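Local coordinates for unknown protein (PDB 1R75) that is of unknown function but folds as an all-beta domain of the DUF1935 family from the parasite Leishmania major, at residues K60-V68 with R124-A133; L79-I87 with G99-V107. All coordinates share one frame; numbering follows the deposited sequence.

Contact 1. Residues K60-V68 with R124-A133; sequences KELIIHVAV and RVDTLEARTA
R124 and V68 meet first, at the end of an antiparallel strand pair: the carbonyl of R124 receives the CA-H of V68, and V68 CG1 lies 3.6 Å from R124 O. V125 pairs with V68, but the next step along the strand breaks the register. D126 and T127 both face A67 in a classic beta bulge, and their amides converge on one acceptor, A67 O, from the same face of its carbonyl plane; D126 N lies 2.7 Å from A67 O and T127 N 3.1 Å. T127 returns the bond through its own carbonyl to A67 N. With its OG1 beside the backbone N (chi1 -63°), the methyl CG2 is turned to the edge of the H65 imidazole, near the ring plane and 3.8 Å from H65 ND1; NE2 of that ring makes a weak hydrogen bond to E104 on the neighbouring strand. On the other face, L128 carries the apolar contact: CD1 touches V66 CB and I64 CG2, each at 3.8 Å, the side chains lying side by side. E129 exchanges two backbone bonds with H65, while its carboxylate leads away from the partner strand. A130 sets its methyl against I64 CG1 and L62 CD1. R131 repeats the double exchange with I63, and its CG lies against I63 CG2 at 3.5 Å, the two chains pointing the same way before the arginine bends at chi3. Beyond T132, A133 N closes the ladder on E61 O, with the donor tilted 28° from the carbonyl plane. The chemistry divides the faces: I64, V66, L128 and A130 form an apolar surface turned to strand 52-57 and F38, whereas the other is mixed, with apolar I63 and A67 among H65, T127 and the exposed E129 and R131.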
ATOM      1  N   LYS A  60      11.948  -9.217   2.961  1.00 31.51           N
ATOM      2  CA  LYS A  60      12.078  -9.798   4.304  1.00 32.15           C
ATOM      3  C   LYS A  60      12.548  -8.786   5.290  1.00 31.45           C
ATOM      4  O   LYS A  60      12.384  -9.001   6.484  1.00 32.54           O
ATOM      5  CB  LYS A  60      13.115 -10.972   4.328  1.00 32.95           C
ATOM      6  CG  LYS A  60      12.773 -12.109   3.382  1.00 37.88           C
ATOM      7  CD  LYS A  60      13.820 -13.279   3.520  1.00 43.46           C
ATOM      8  CE  LYS A  60      14.449 -13.677   2.195  1.00 46.97           C
ATOM      9  NZ  LYS A  60      15.211 -12.591   1.484  1.00 49.88           N
ATOM     10  N   GLU A  61      13.170  -7.713   4.806  1.00 31.27           N
ATOM     11  CA  GLU A  61      13.975  -6.826   5.657  1.00 33.03           C
ATOM     12  C   GLU A  61      13.566  -5.379   5.757  1.00 31.67           C
ATOM     13  O   GLU A  61      14.168  -4.637   6.592  1.00 32.54           O
ATOM     14  CB  GLU A  61      15.472  -6.797   5.196  1.00 35.81           C
ATOM     15  CG  GLU A  61      15.950  -7.809   4.149  1.00 40.25           C
ATOM     16  CD  GLU A  61      17.498  -7.980   4.150  1.00 52.51           C
ATOM     17  OE1 GLU A  61      18.252  -6.958   4.313  1.00 53.60           O
ATOM     18  OE2 GLU A  61      17.984  -9.143   3.992  1.00 55.94           O
ATOM     19  N   LEU A  62      12.627  -4.944   4.901  1.00 28.20           N
ATOM     20  CA  LEU A  62      12.239  -3.507   4.824  1.00 26.09           C
ATOM     21  C   LEU A  62      10.831  -3.238   5.328  1.00 23.25           C
ATOM     22  O   LEU A  62       9.985  -4.029   5.071  1.00 24.66           O
ATOM     23  CB  LEU A  62      12.250  -3.045   3.359  1.00 26.00           C
ATOM     24  CG  LEU A  62      13.596  -3.178   2.633  1.00 27.80           C
ATOM     25  CD1 LEU A  62      13.504  -2.552   1.279  1.00 32.27           C
ATOM     26  CD2 LEU A  62      14.616  -2.499   3.386  1.00 33.06           C
ATOM     27  N   ILE A  63      10.627  -2.111   6.005  1.00 25.17           N
ATOM     28  CA  ILE A  63       9.311  -1.519   6.256  1.00 24.81           C
ATOM     29  C   ILE A  63       9.118  -0.378   5.264  1.00 23.19           C
ATOM     30  O   ILE A  63      10.042   0.436   5.058  1.00 22.26           O
ATOM     31  CB  ILE A  63       9.112  -1.085   7.696  1.00 27.46           C
ATOM     32  CG1 ILE A  63       7.747  -0.413   7.858  1.00 27.62           C
ATOM     33  CG2 ILE A  63      10.099  -0.143   8.168  1.00 30.00           C
ATOM     34  CD1 ILE A  63       7.459  -0.106   9.332  1.00 37.05           C
ATOM     35  N   ILE A  64       7.966  -0.376   4.610  1.00 22.04           N
ATOM     36  CA  ILE A  64       7.694   0.553   3.490  1.00 22.31           C
ATOM     37  C   ILE A  64       6.606   1.484   3.940  1.00 22.00           C
ATOM     38  O   ILE A  64       5.627   1.044   4.535  1.00 24.01           O
ATOM     39  CB  ILE A  64       7.316  -0.176   2.222  1.00 22.89           C
ATOM     40  CG1 ILE A  64       8.478  -1.111   1.777  1.00 28.43           C
ATOM     41  CG2 ILE A  64       6.838   0.827   1.118  1.00 25.18           C
ATOM     42  CD1 ILE A  64       8.129  -2.015   0.723  1.00 33.72           C
ATOM     43  N   HIS A  65       6.802   2.787   3.757  1.00 20.31           N
ATOM     44  CA  HIS A  65       5.738   3.747   4.069  1.00 21.15           C
ATOM     45  C   HIS A  65       5.231   4.286   2.762  1.00 19.97           C
ATOM     46  O   HIS A  65       6.023   4.750   1.959  1.00 20.78           O
ATOM     47  CB  HIS A  65       6.278   4.926   4.889  1.00 22.57           C
ATOM     48  CG  HIS A  65       5.275   6.009   5.146  1.00 28.32           C
ATOM     49  ND1 HIS A  65       5.410   7.289   4.646  1.00 35.87           N
ATOM     50  CD2 HIS A  65       4.094   5.994   5.812  1.00 34.67           C
ATOM     51  CE1 HIS A  65       4.357   8.005   4.987  1.00 34.99           C
ATOM     52  NE2 HIS A  65       3.556   7.253   5.711  1.00 37.38           N
ATOM     53  N   VAL A  66       3.932   4.203   2.519  1.00 18.31           N
ATOM     54  CA  VAL A  66       3.372   4.624   1.249  1.00 18.85           C
ATOM     55  C   VAL A  66       2.261   5.625   1.521  1.00 21.29           C
ATOM     56  O   VAL A  66       1.459   5.447   2.435  1.00 19.51           O
ATOM     57  CB  VAL A  66       2.944   3.449   0.348  1.00 21.71           C
ATOM     58  CG1 VAL A  66       2.029   2.503   1.028  1.00 22.17           C
ATOM     59  CG2 VAL A  66       2.318   3.949  -1.025  1.00 20.62           C
ATOM     60  N   ALA A  67       2.291   6.744   0.821  1.00 19.83           N
ATOM     61  CA  ALA A  67       1.183   7.666   0.832  1.00 18.77           C
ATOM     62  C   ALA A  67       0.785   8.036  -0.581  1.00 18.19           C
ATOM     63  O   ALA A  67       1.643   8.329  -1.429  1.00 19.38           O
ATOM     64  CB  ALA A  67       1.513   8.960   1.582  1.00 20.73           C
ATOM     65  N   VAL A  68      -0.531   8.093  -0.798  1.00 16.18           N
ATOM     66  CA  VAL A  68      -1.109   8.305  -2.075  1.00 16.89           C
ATOM     67  C   VAL A  68      -2.097   9.457  -1.943  1.00 16.78           C
ATOM     68  O   VAL A  68      -2.857   9.532  -0.997  1.00 16.54           O
ATOM     69  CB  VAL A  68      -1.835   7.067  -2.571  1.00 16.51           C
ATOM     70  CG1 VAL A  68      -2.568   7.355  -3.870  1.00 18.10           C
ATOM     71  CG2 VAL A  68      -0.878   5.838  -2.732  1.00 18.89           C
ATOM     72  N   ARG A 124      -1.960   9.783  -7.345  1.00 17.11           N
ATOM     73  CA  ARG A 124      -0.495   9.786  -7.547  1.00 19.37           C
ATOM     74  C   ARG A 124       0.200   9.429  -6.263  1.00 18.60           C
ATOM     75  O   ARG A 124      -0.254   9.756  -5.186  1.00 16.56           O
ATOM     76  CB  ARG A 124       0.083  11.100  -8.082  1.00 21.04           C
ATOM     77  CG  ARG A 124      -0.063  12.267  -7.268  1.00 26.92           C
ATOM     78  CD  ARG A 124       0.281  13.533  -8.074  1.00 36.93           C
ATOM     79  NE  ARG A 124       1.717  13.521  -8.110  1.00 41.41           N
ATOM     80  CZ  ARG A 124       2.496  14.229  -7.267  1.00 49.84           C
ATOM     81  NH1 ARG A 124       1.972  15.099  -6.398  1.00 52.20           N
ATOM     82  NH2 ARG A 124       3.811  14.083  -7.303  1.00 49.34           N
ATOM     83  N   VAL A 125       1.320   8.754  -6.388  1.00 17.86           N
ATOM     84  CA  VAL A 125       2.163   8.566  -5.223  1.00 19.99           C
ATOM     85  C   VAL A 125       2.696   9.859  -4.664  1.00 21.87           C
ATOM     86  O   VAL A 125       3.362  10.646  -5.353  1.00 24.23           O
ATOM     87  CB  VAL A 125       3.282   7.612  -5.485  1.00 21.74           C
ATOM     88  CG1 VAL A 125       4.206   7.577  -4.223  1.00 23.31           C
ATOM     89  CG2 VAL A 125       2.748   6.285  -5.848  1.00 23.02           C
ATOM     90  N   ASP A 126       2.463  10.092  -3.371  1.00 22.35           N
ATOM     91  CA  ASP A 126       2.945  11.262  -2.690  1.00 25.74           C
ATOM     92  C   ASP A 126       4.285  10.970  -2.008  1.00 25.89           C
ATOM     93  O   ASP A 126       5.256  11.757  -2.143  1.00 25.59           O
ATOM     94  CB  ASP A 126       1.928  11.673  -1.655  1.00 26.27           C
ATOM     95  CG  ASP A 126       2.390  12.806  -0.799  1.00 36.13           C
ATOM     96  OD1 ASP A 126       2.579  13.917  -1.343  1.00 44.72           O
ATOM     97  OD2 ASP A 126       2.591  12.671   0.434  1.00 42.55           O
ATOM     98  N   THR A 127       4.358   9.852  -1.285  1.00 24.35           N
ATOM     99  CA  THR A 127       5.612   9.424  -0.610  1.00 25.91           C
ATOM    100  C   THR A 127       5.748   7.955  -0.750  1.00 23.13           C
ATOM    101  O   THR A 127       4.749   7.209  -0.632  1.00 20.43           O
ATOM    102  CB  THR A 127       5.490   9.674   0.937  1.00 26.95           C
ATOM    103  OG1 THR A 127       5.340  11.061   1.194  1.00 32.08           O
ATOM    104  CG2 THR A 127       6.774   9.240   1.691  1.00 28.56           C
ATOM    105  N   LEU A 128       6.953   7.487  -1.055  1.00 22.58           N
ATOM    106  CA  LEU A 128       7.212   6.091  -1.072  1.00 23.70           C
ATOM    107  C   LEU A 128       8.639   5.942  -0.482  1.00 23.89           C
ATOM    108  O   LEU A 128       9.602   6.466  -1.082  1.00 23.70           O
ATOM    109  CB  LEU A 128       7.110   5.578  -2.424  1.00 25.31           C
ATOM    110  CG  LEU A 128       6.946   4.114  -2.639  1.00 31.28           C
ATOM    111  CD1 LEU A 128       6.130   3.319  -1.665  1.00 35.82           C
ATOM    112  CD2 LEU A 128       6.342   3.908  -4.072  1.00 34.08           C
ATOM    113  N   GLU A 129       8.720   5.407   0.729  1.00 22.41           N
ATOM    114  CA  GLU A 129       9.978   5.356   1.498  1.00 25.32           C
ATOM    115  C   GLU A 129      10.165   4.006   2.154  1.00 24.89           C
ATOM    116  O   GLU A 129       9.191   3.347   2.506  1.00 22.93           O
ATOM    117  CB  GLU A 129       9.934   6.386   2.627  1.00 27.37           C
ATOM    118  CG  GLU A 129      11.289   6.734   3.179  1.00 38.26           C
ATOM    119  CD  GLU A 129      11.651   8.214   2.975  1.00 50.09           C
ATOM    120  OE1 GLU A 129      10.690   9.079   3.005  1.00 55.73           O
ATOM    121  OE2 GLU A 129      12.888   8.502   2.771  1.00 55.04           O
ATOM    122  N   ALA A 130      11.397   3.531   2.277  1.00 22.15           N
ATOM    123  CA  ALA A 130      11.603   2.299   2.966  1.00 23.11           C
ATOM    124  C   ALA A 130      12.762   2.459   3.906  1.00 24.31           C
ATOM    125  O   ALA A 130      13.685   3.234   3.622  1.00 22.49           O
ATOM    126  CB  ALA A 130      11.842   1.178   2.013  1.00 22.79           C
ATOM    127  N   ARG A 131      12.715   1.672   4.978  1.00 24.89           N
ATOM    128  CA  ARG A 131      13.837   1.623   5.922  1.00 25.78           C
ATOM    129  C   ARG A 131      13.974   0.216   6.415  1.00 25.65           C
ATOM    130  O   ARG A 131      13.059  -0.580   6.241  1.00 24.68           O
ATOM    131  CB  ARG A 131      13.630   2.638   7.033  1.00 27.90           C
ATOM    132  CG  ARG A 131      12.663   2.254   8.119  1.00 34.89           C
ATOM    133  CD  ARG A 131      12.264   3.398   9.070  1.00 47.53           C
ATOM    134  NE  ARG A 131      13.355   3.889   9.925  1.00 56.34           N
ATOM    135  CZ  ARG A 131      13.196   4.532  11.101  1.00 63.35           C
ATOM    136  NH1 ARG A 131      11.978   4.811  11.597  1.00 64.89           N
ATOM    137  NH2 ARG A 131      14.280   4.907  11.789  1.00 66.50           N
ATOM    138  N   THR A 132      15.155  -0.160   6.938  1.00 26.73           N
ATOM    139  CA  THR A 132      15.293  -1.532   7.437  1.00 28.05           C
ATOM    140  C   THR A 132      14.316  -1.689   8.566  1.00 27.79           C
ATOM    141  O   THR A 132      14.061  -0.743   9.356  1.00 29.53           O
ATOM    142  CB  THR A 132      16.777  -1.793   7.989  1.00 28.54           C
ATOM    143  OG1 THR A 132      17.063  -0.729   8.882  1.00 37.78           O
ATOM    144  CG2 THR A 132      17.695  -1.563   7.021  1.00 27.75           C
ATOM    145  N   ALA A 133      13.751  -2.875   8.670  1.00 27.36           N
ATOM    146  CA  ALA A 133      12.810  -3.160   9.700  1.00 28.13           C
ATOM    147  C   ALA A 133      13.499  -3.550  11.019  1.00 29.22           C
ATOM    148  O   ALA A 133      13.434  -4.694  11.410  1.00 28.13           O
ATOM    149  CB  ALA A 133      11.885  -4.213   9.247  1.00 29.30           C
TER

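Contact 2. Residues L79-I87 with G99-V107; sequences LGDTTAFRI and GKYLCEVDV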
ATOM      1  N   LEU A  79      -9.042   1.779   4.664  1.00 16.09           N
ATOM      2  CA  LEU A  79      -9.196   0.462   5.279  1.00 16.03           C
ATOM      3  C   LEU A  79      -8.189   0.206   6.313  1.00 16.52           C
ATOM      4  O   LEU A  79      -7.034   0.720   6.287  1.00 16.69           O
ATOM      5  CB  LEU A  79      -9.070  -0.624   4.207  1.00 15.61           C
ATOM      6  CG  LEU A  79     -10.177  -0.631   3.133  1.00 16.97           C
ATOM      7  CD1 LEU A  79     -10.023  -1.871   2.211  1.00 20.56           C
ATOM      8  CD2 LEU A  79     -11.506  -0.554   3.754  1.00 21.70           C
ATOM      9  N   GLY A  80      -8.524  -0.619   7.302  1.00 15.22           N
ATOM     10  CA  GLY A  80      -7.467  -1.184   8.123  1.00 16.94           C
ATOM     11  C   GLY A  80      -6.770  -0.166   9.004  1.00 17.93           C
ATOM     12  O   GLY A  80      -7.435   0.650   9.659  1.00 20.62           O
ATOM     13  N   ASP A  81      -5.447  -0.181   8.959  1.00 19.00           N
ATOM     14  CA  ASP A  81      -4.623   0.743   9.674  1.00 19.49           C
ATOM     15  C   ASP A  81      -4.273   1.942   8.838  1.00 19.66           C
ATOM     16  O   ASP A  81      -3.478   2.736   9.294  1.00 22.76           O
ATOM     17  CB  ASP A  81      -3.339   0.077  10.109  1.00 20.06           C
ATOM     18  CG  ASP A  81      -3.576  -1.022  11.153  1.00 26.62           C
ATOM     19  OD1 ASP A  81      -4.444  -0.832  12.000  1.00 27.30           O
ATOM     20  OD2 ASP A  81      -2.933  -2.063  11.125  1.00 31.71           O
ATOM     21  N   THR A  82      -4.853   2.121   7.643  1.00 19.34           N
ATOM     22  CA  THR A  82      -4.560   3.326   6.812  1.00 17.15           C
ATOM     23  C   THR A  82      -5.076   4.594   7.497  1.00 21.02           C
ATOM     24  O   THR A  82      -6.163   4.605   8.088  1.00 20.82           O
ATOM     25  CB  THR A  82      -5.210   3.135   5.472  1.00 17.59           C
ATOM     26  OG1 THR A  82      -4.671   1.952   4.912  1.00 16.77           O
ATOM     27  CG2 THR A  82      -4.973   4.301   4.506  1.00 17.85           C
ATOM     28  N   THR A  83      -4.301   5.660   7.435  1.00 19.63           N
ATOM     29  CA  THR A  83      -4.779   6.971   7.930  1.00 22.71           C
ATOM     30  C   THR A  83      -5.041   7.830   6.736  1.00 22.81           C
ATOM     31  O   THR A  83      -4.320   7.745   5.715  1.00 23.29           O
ATOM     32  CB  THR A  83      -3.748   7.576   8.871  1.00 25.62           C
ATOM     33  OG1 THR A  83      -2.491   7.492   8.241  1.00 33.45           O
ATOM     34  CG2 THR A  83      -3.428   6.650   9.969  1.00 24.24           C
ATOM     35  N   ALA A  84      -6.123   8.610   6.795  1.00 21.00           N
ATOM     36  CA  ALA A  84      -6.532   9.416   5.665  1.00 21.25           C
ATOM     37  C   ALA A  84      -6.859  10.810   6.164  1.00 22.93           C
ATOM     38  O   ALA A  84      -7.390  10.961   7.307  1.00 20.68           O
ATOM     39  CB  ALA A  84      -7.702   8.816   5.035  1.00 22.53           C
ATOM     40  N   PHE A  85      -6.554  11.812   5.355  1.00 24.03           N
ATOM     41  CA  PHE A  85      -6.745  13.246   5.735  1.00 27.44           C
ATOM     42  C   PHE A  85      -7.275  13.921   4.460  1.00 28.48           C
ATOM     43  O   PHE A  85      -6.864  13.548   3.371  1.00 25.76           O
ATOM     44  CB  PHE A  85      -5.407  13.955   6.038  1.00 29.37           C
ATOM     45  CG  PHE A  85      -4.575  13.288   7.024  1.00 34.33           C
ATOM     46  CD1 PHE A  85      -4.678  13.622   8.370  1.00 41.14           C
ATOM     47  CD2 PHE A  85      -3.692  12.312   6.648  1.00 37.15           C
ATOM     48  CE1 PHE A  85      -3.885  12.965   9.340  1.00 44.71           C
ATOM     49  CE2 PHE A  85      -2.926  11.633   7.585  1.00 45.14           C
ATOM     50  CZ  PHE A  85      -3.011  11.975   8.955  1.00 46.04           C
ATOM     51  N   ARG A  86      -8.112  14.938   4.592  1.00 29.09           N
ATOM     52  CA  ARG A  86      -8.373  15.888   3.497  1.00 32.88           C
ATOM     53  C   ARG A  86      -7.300  16.992   3.495  1.00 34.75           C
ATOM     54  O   ARG A  86      -6.944  17.554   4.530  1.00 34.13           O
ATOM     55  CB  ARG A  86      -9.814  16.464   3.546  1.00 33.52           C
ATOM     56  CG  ARG A  86     -10.951  15.440   3.768  1.00 39.51           C
ATOM     57  CD  ARG A  86     -12.298  16.058   4.348  1.00 46.36           C
ATOM     58  NE  ARG A  86     -13.216  15.013   4.862  1.00 49.35           N
ATOM     59  CZ  ARG A  86     -14.011  14.279   4.092  1.00 51.76           C
ATOM     60  NH1 ARG A  86     -14.056  14.481   2.777  1.00 53.24           N
ATOM     61  NH2 ARG A  86     -14.780  13.334   4.618  1.00 51.76           N
ATOM     62  N   ILE A  87      -6.802  17.324   2.309  1.00 36.83           N
ATOM     63  CA  ILE A  87      -5.577  18.036   2.119  1.00 39.89           C
ATOM     64  C   ILE A  87      -5.982  19.226   1.269  1.00 41.38           C
ATOM     65  O   ILE A  87      -6.570  20.179   1.807  1.00 43.77           O
ATOM     66  CB  ILE A  87      -4.524  17.102   1.316  1.00 41.20           C
ATOM     67  CG1 ILE A  87      -3.336  16.648   2.162  1.00 43.94           C
ATOM     68  CG2 ILE A  87      -3.992  17.767   0.080  1.00 42.82           C
ATOM     69  CD1 ILE A  87      -3.393  17.074   3.590  1.00 45.17           C
ATOM     70  N   GLY A  99      -9.438  20.237  -3.523  1.00 39.27           N
ATOM     71  CA  GLY A  99      -8.863  19.526  -2.367  1.00 38.75           C
ATOM     72  C   GLY A  99      -8.469  18.134  -2.817  1.00 38.38           C
ATOM     73  O   GLY A  99      -8.798  17.766  -3.971  1.00 39.34           O
ATOM     74  N   LYS A 100      -7.719  17.390  -1.985  1.00 34.30           N
ATOM     75  CA  LYS A 100      -7.354  16.004  -2.287  1.00 30.77           C
ATOM     76  C   LYS A 100      -7.439  15.211  -0.995  1.00 26.72           C
ATOM     77  O   LYS A 100      -7.597  15.780   0.095  1.00 28.10           O
ATOM     78  CB  LYS A 100      -5.949  15.978  -2.814  1.00 31.65           C
ATOM     79  CG  LYS A 100      -5.841  16.825  -4.063  1.00 35.11           C
ATOM     80  CD  LYS A 100      -4.860  16.317  -5.081  1.00 34.77           C
ATOM     81  CE  LYS A 100      -4.877  17.285  -6.288  1.00 38.73           C
ATOM     82  NZ  LYS A 100      -5.601  16.662  -7.481  1.00 40.86           N
ATOM     83  N   TYR A 101      -7.359  13.913  -1.127  1.00 22.75           N
ATOM     84  CA  TYR A 101      -7.381  12.971  -0.014  1.00 20.20           C
ATOM     85  C   TYR A 101      -6.012  12.329   0.038  1.00 22.19           C
ATOM     86  O   TYR A 101      -5.542  11.775  -0.951  1.00 23.07           O
ATOM     87  CB  TYR A 101      -8.407  11.936  -0.232  1.00 21.28           C
ATOM     88  CG  TYR A 101      -9.766  12.473  -0.551  1.00 24.03           C
ATOM     89  CD1 TYR A 101     -10.575  13.030   0.471  1.00 30.38           C
ATOM     90  CD2 TYR A 101     -10.265  12.435  -1.827  1.00 25.66           C
ATOM     91  CE1 TYR A 101     -11.829  13.537   0.201  1.00 31.67           C
ATOM     92  CE2 TYR A 101     -11.483  12.948  -2.122  1.00 28.29           C
ATOM     93  CZ  TYR A 101     -12.283  13.498  -1.117  1.00 34.76           C
ATOM     94  OH  TYR A 101     -13.550  13.983  -1.466  1.00 40.21           O
ATOM     95  N   LEU A 102      -5.359  12.414   1.160  1.00 20.99           N
ATOM     96  CA  LEU A 102      -4.111  11.747   1.381  1.00 19.84           C
ATOM     97  C   LEU A 102      -4.337  10.553   2.259  1.00 20.47           C
ATOM     98  O   LEU A 102      -4.932  10.679   3.353  1.00 20.40           O
ATOM     99  CB  LEU A 102      -3.146  12.726   2.000  1.00 20.82           C
ATOM    100  CG  LEU A 102      -1.719  12.240   2.146  1.00 26.57           C
ATOM    101  CD1 LEU A 102      -1.066  12.070   0.847  1.00 24.90           C
ATOM    102  CD2 LEU A 102      -0.997  13.305   3.010  1.00 32.89           C
ATOM    103  N   CYS A 103      -3.949   9.384   1.769  1.00 17.99           N
ATOM    104  CA  CYS A 103      -4.008   8.125   2.499  1.00 18.06           C
ATOM    105  C   CYS A 103      -2.683   7.459   2.598  1.00 17.54           C
ATOM    106  O   CYS A 103      -1.895   7.437   1.651  1.00 19.13           O
ATOM    107  CB  CYS A 103      -4.935   7.131   1.850  1.00 17.63           C
ATOM    108  SG  CYS A 103      -6.635   7.621   1.643  1.00 23.26           S
ATOM    109  N   GLU A 104      -2.364   6.958   3.790  1.00 17.39           N
ATOM    110  CA  GLU A 104      -1.029   6.478   4.022  1.00 18.54           C
ATOM    111  C   GLU A 104      -1.043   5.290   4.953  1.00 17.88           C
ATOM    112  O   GLU A 104      -1.917   5.227   5.876  1.00 19.19           O
ATOM    113  CB  GLU A 104      -0.161   7.579   4.559  1.00 22.55           C
ATOM    114  CG  GLU A 104      -0.430   8.006   5.926  1.00 27.87           C
ATOM    115  CD  GLU A 104       0.460   9.230   6.360  1.00 40.00           C
ATOM    116  OE1 GLU A 104       1.609   9.409   5.872  1.00 42.81           O
ATOM    117  OE2 GLU A 104       0.004  10.006   7.239  1.00 46.72           O
ATOM    118  N   VAL A 105      -0.073   4.386   4.770  1.00 19.50           N
ATOM    119  CA  VAL A 105       0.018   3.190   5.591  1.00 18.08           C
ATOM    120  C   VAL A 105       1.497   2.761   5.601  1.00 20.95           C
ATOM    121  O   VAL A 105       2.262   3.041   4.673  1.00 20.71           O
ATOM    122  CB  VAL A 105      -0.940   2.034   5.072  1.00 19.80           C
ATOM    123  CG1 VAL A 105      -0.423   1.431   3.786  1.00 20.04           C
ATOM    124  CG2 VAL A 105      -1.257   1.012   6.179  1.00 21.16           C
ATOM    125  N   ASP A 106       1.887   2.089   6.666  1.00 22.38           N
ATOM    126  CA  ASP A 106       3.165   1.363   6.667  1.00 24.86           C
ATOM    127  C   ASP A 106       2.982  -0.121   6.448  1.00 22.97           C
ATOM    128  O   ASP A 106       2.076  -0.680   6.987  1.00 24.71           O
ATOM    129  CB  ASP A 106       3.844   1.590   8.016  1.00 26.07           C
ATOM    130  CG  ASP A 106       4.124   3.039   8.269  1.00 35.64           C
ATOM    131  OD1 ASP A 106       4.557   3.755   7.327  1.00 39.49           O
ATOM    132  OD2 ASP A 106       3.925   3.584   9.389  1.00 47.20           O
ATOM    133  N   VAL A 107       3.871  -0.774   5.689  1.00 21.58           N
ATOM    134  CA  VAL A 107       3.689  -2.127   5.326  1.00 20.62           C
ATOM    135  C   VAL A 107       4.981  -2.890   5.757  1.00 21.18           C
ATOM    136  O   VAL A 107       6.083  -2.647   5.224  1.00 21.61           O
ATOM    137  CB  VAL A 107       3.513  -2.309   3.844  1.00 20.68           C
ATOM    138  CG1 VAL A 107       3.111  -3.739   3.506  1.00 19.60           C
ATOM    139  CG2 VAL A 107       2.529  -1.316   3.287  1.00 20.58           C
TER
HETATM  140  O   HOH W   1      -1.113   4.294   9.027  1.00 38.27           O
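F85 and E104 meet across an antiparallel beta ladder that joins edge strand 83-86 to strand 100-107, with paired backbone bonds between T83 and E104 and between F85 and L102. Carboxylate oxygen OE2 of E104 comes to the edge of the phenyl ring, near its plane and 3.4 Å from F85 CE2, with the two planes 80° apart. The glutamate extends beyond CG, and OE1 has a weak hydrogen bond to H65 NE2. T83 OG1 crosses E104 at CG, 3.1 Å away, and bonds weakly to E104 O. R86 and Y101 lie side by side on the opposite face. There the guanidinium stands 74° from the phenol plane and brings NH1 to the ring edge, 3.5 Å from Y101 CE1, while Y101 OH bonds to Y72 O. A84 CB rests on C103 SG at 3.8 Å on this same face. I87 crosses L102 with CG1 against CB, and its amide bonds to K100 O; the K100 ammonium turns away to a salt bridge with D71. A type II' turn, L79 to T82, precedes the strand. T82 OG1 meets V105 CB at 3.7 Å; beside its backbone N (chi1 -59°), it joins the amide in donating to L79 O, OG1 lying 3.0 Å from L79 O, in the carbonyl plane.

Overall arrangement
Contacts 1 and 2 belong to one four-stranded antiparallel sheet, ordered 83-86, 100-107, 62-71, 123-132, and their centres lie about 14 Å apart. Each joins an outer strand to an inner one, and the inner strands 62-71 and 100-107 are neighbours, with I64 bonded to V107 and V68 to C103 through their backbones. Along the chain, both segments of contact 2 fall between 60-68 and 124-133, so contact 1 brings together the more distant parts of the sequence. From the other, five-stranded sheet, strand 52-57 touches I64 and V66 of 62-71 and V107 of 100-107, while strand 112-117 touches C103 and V105, tying the two sheets together in this all-beta domain.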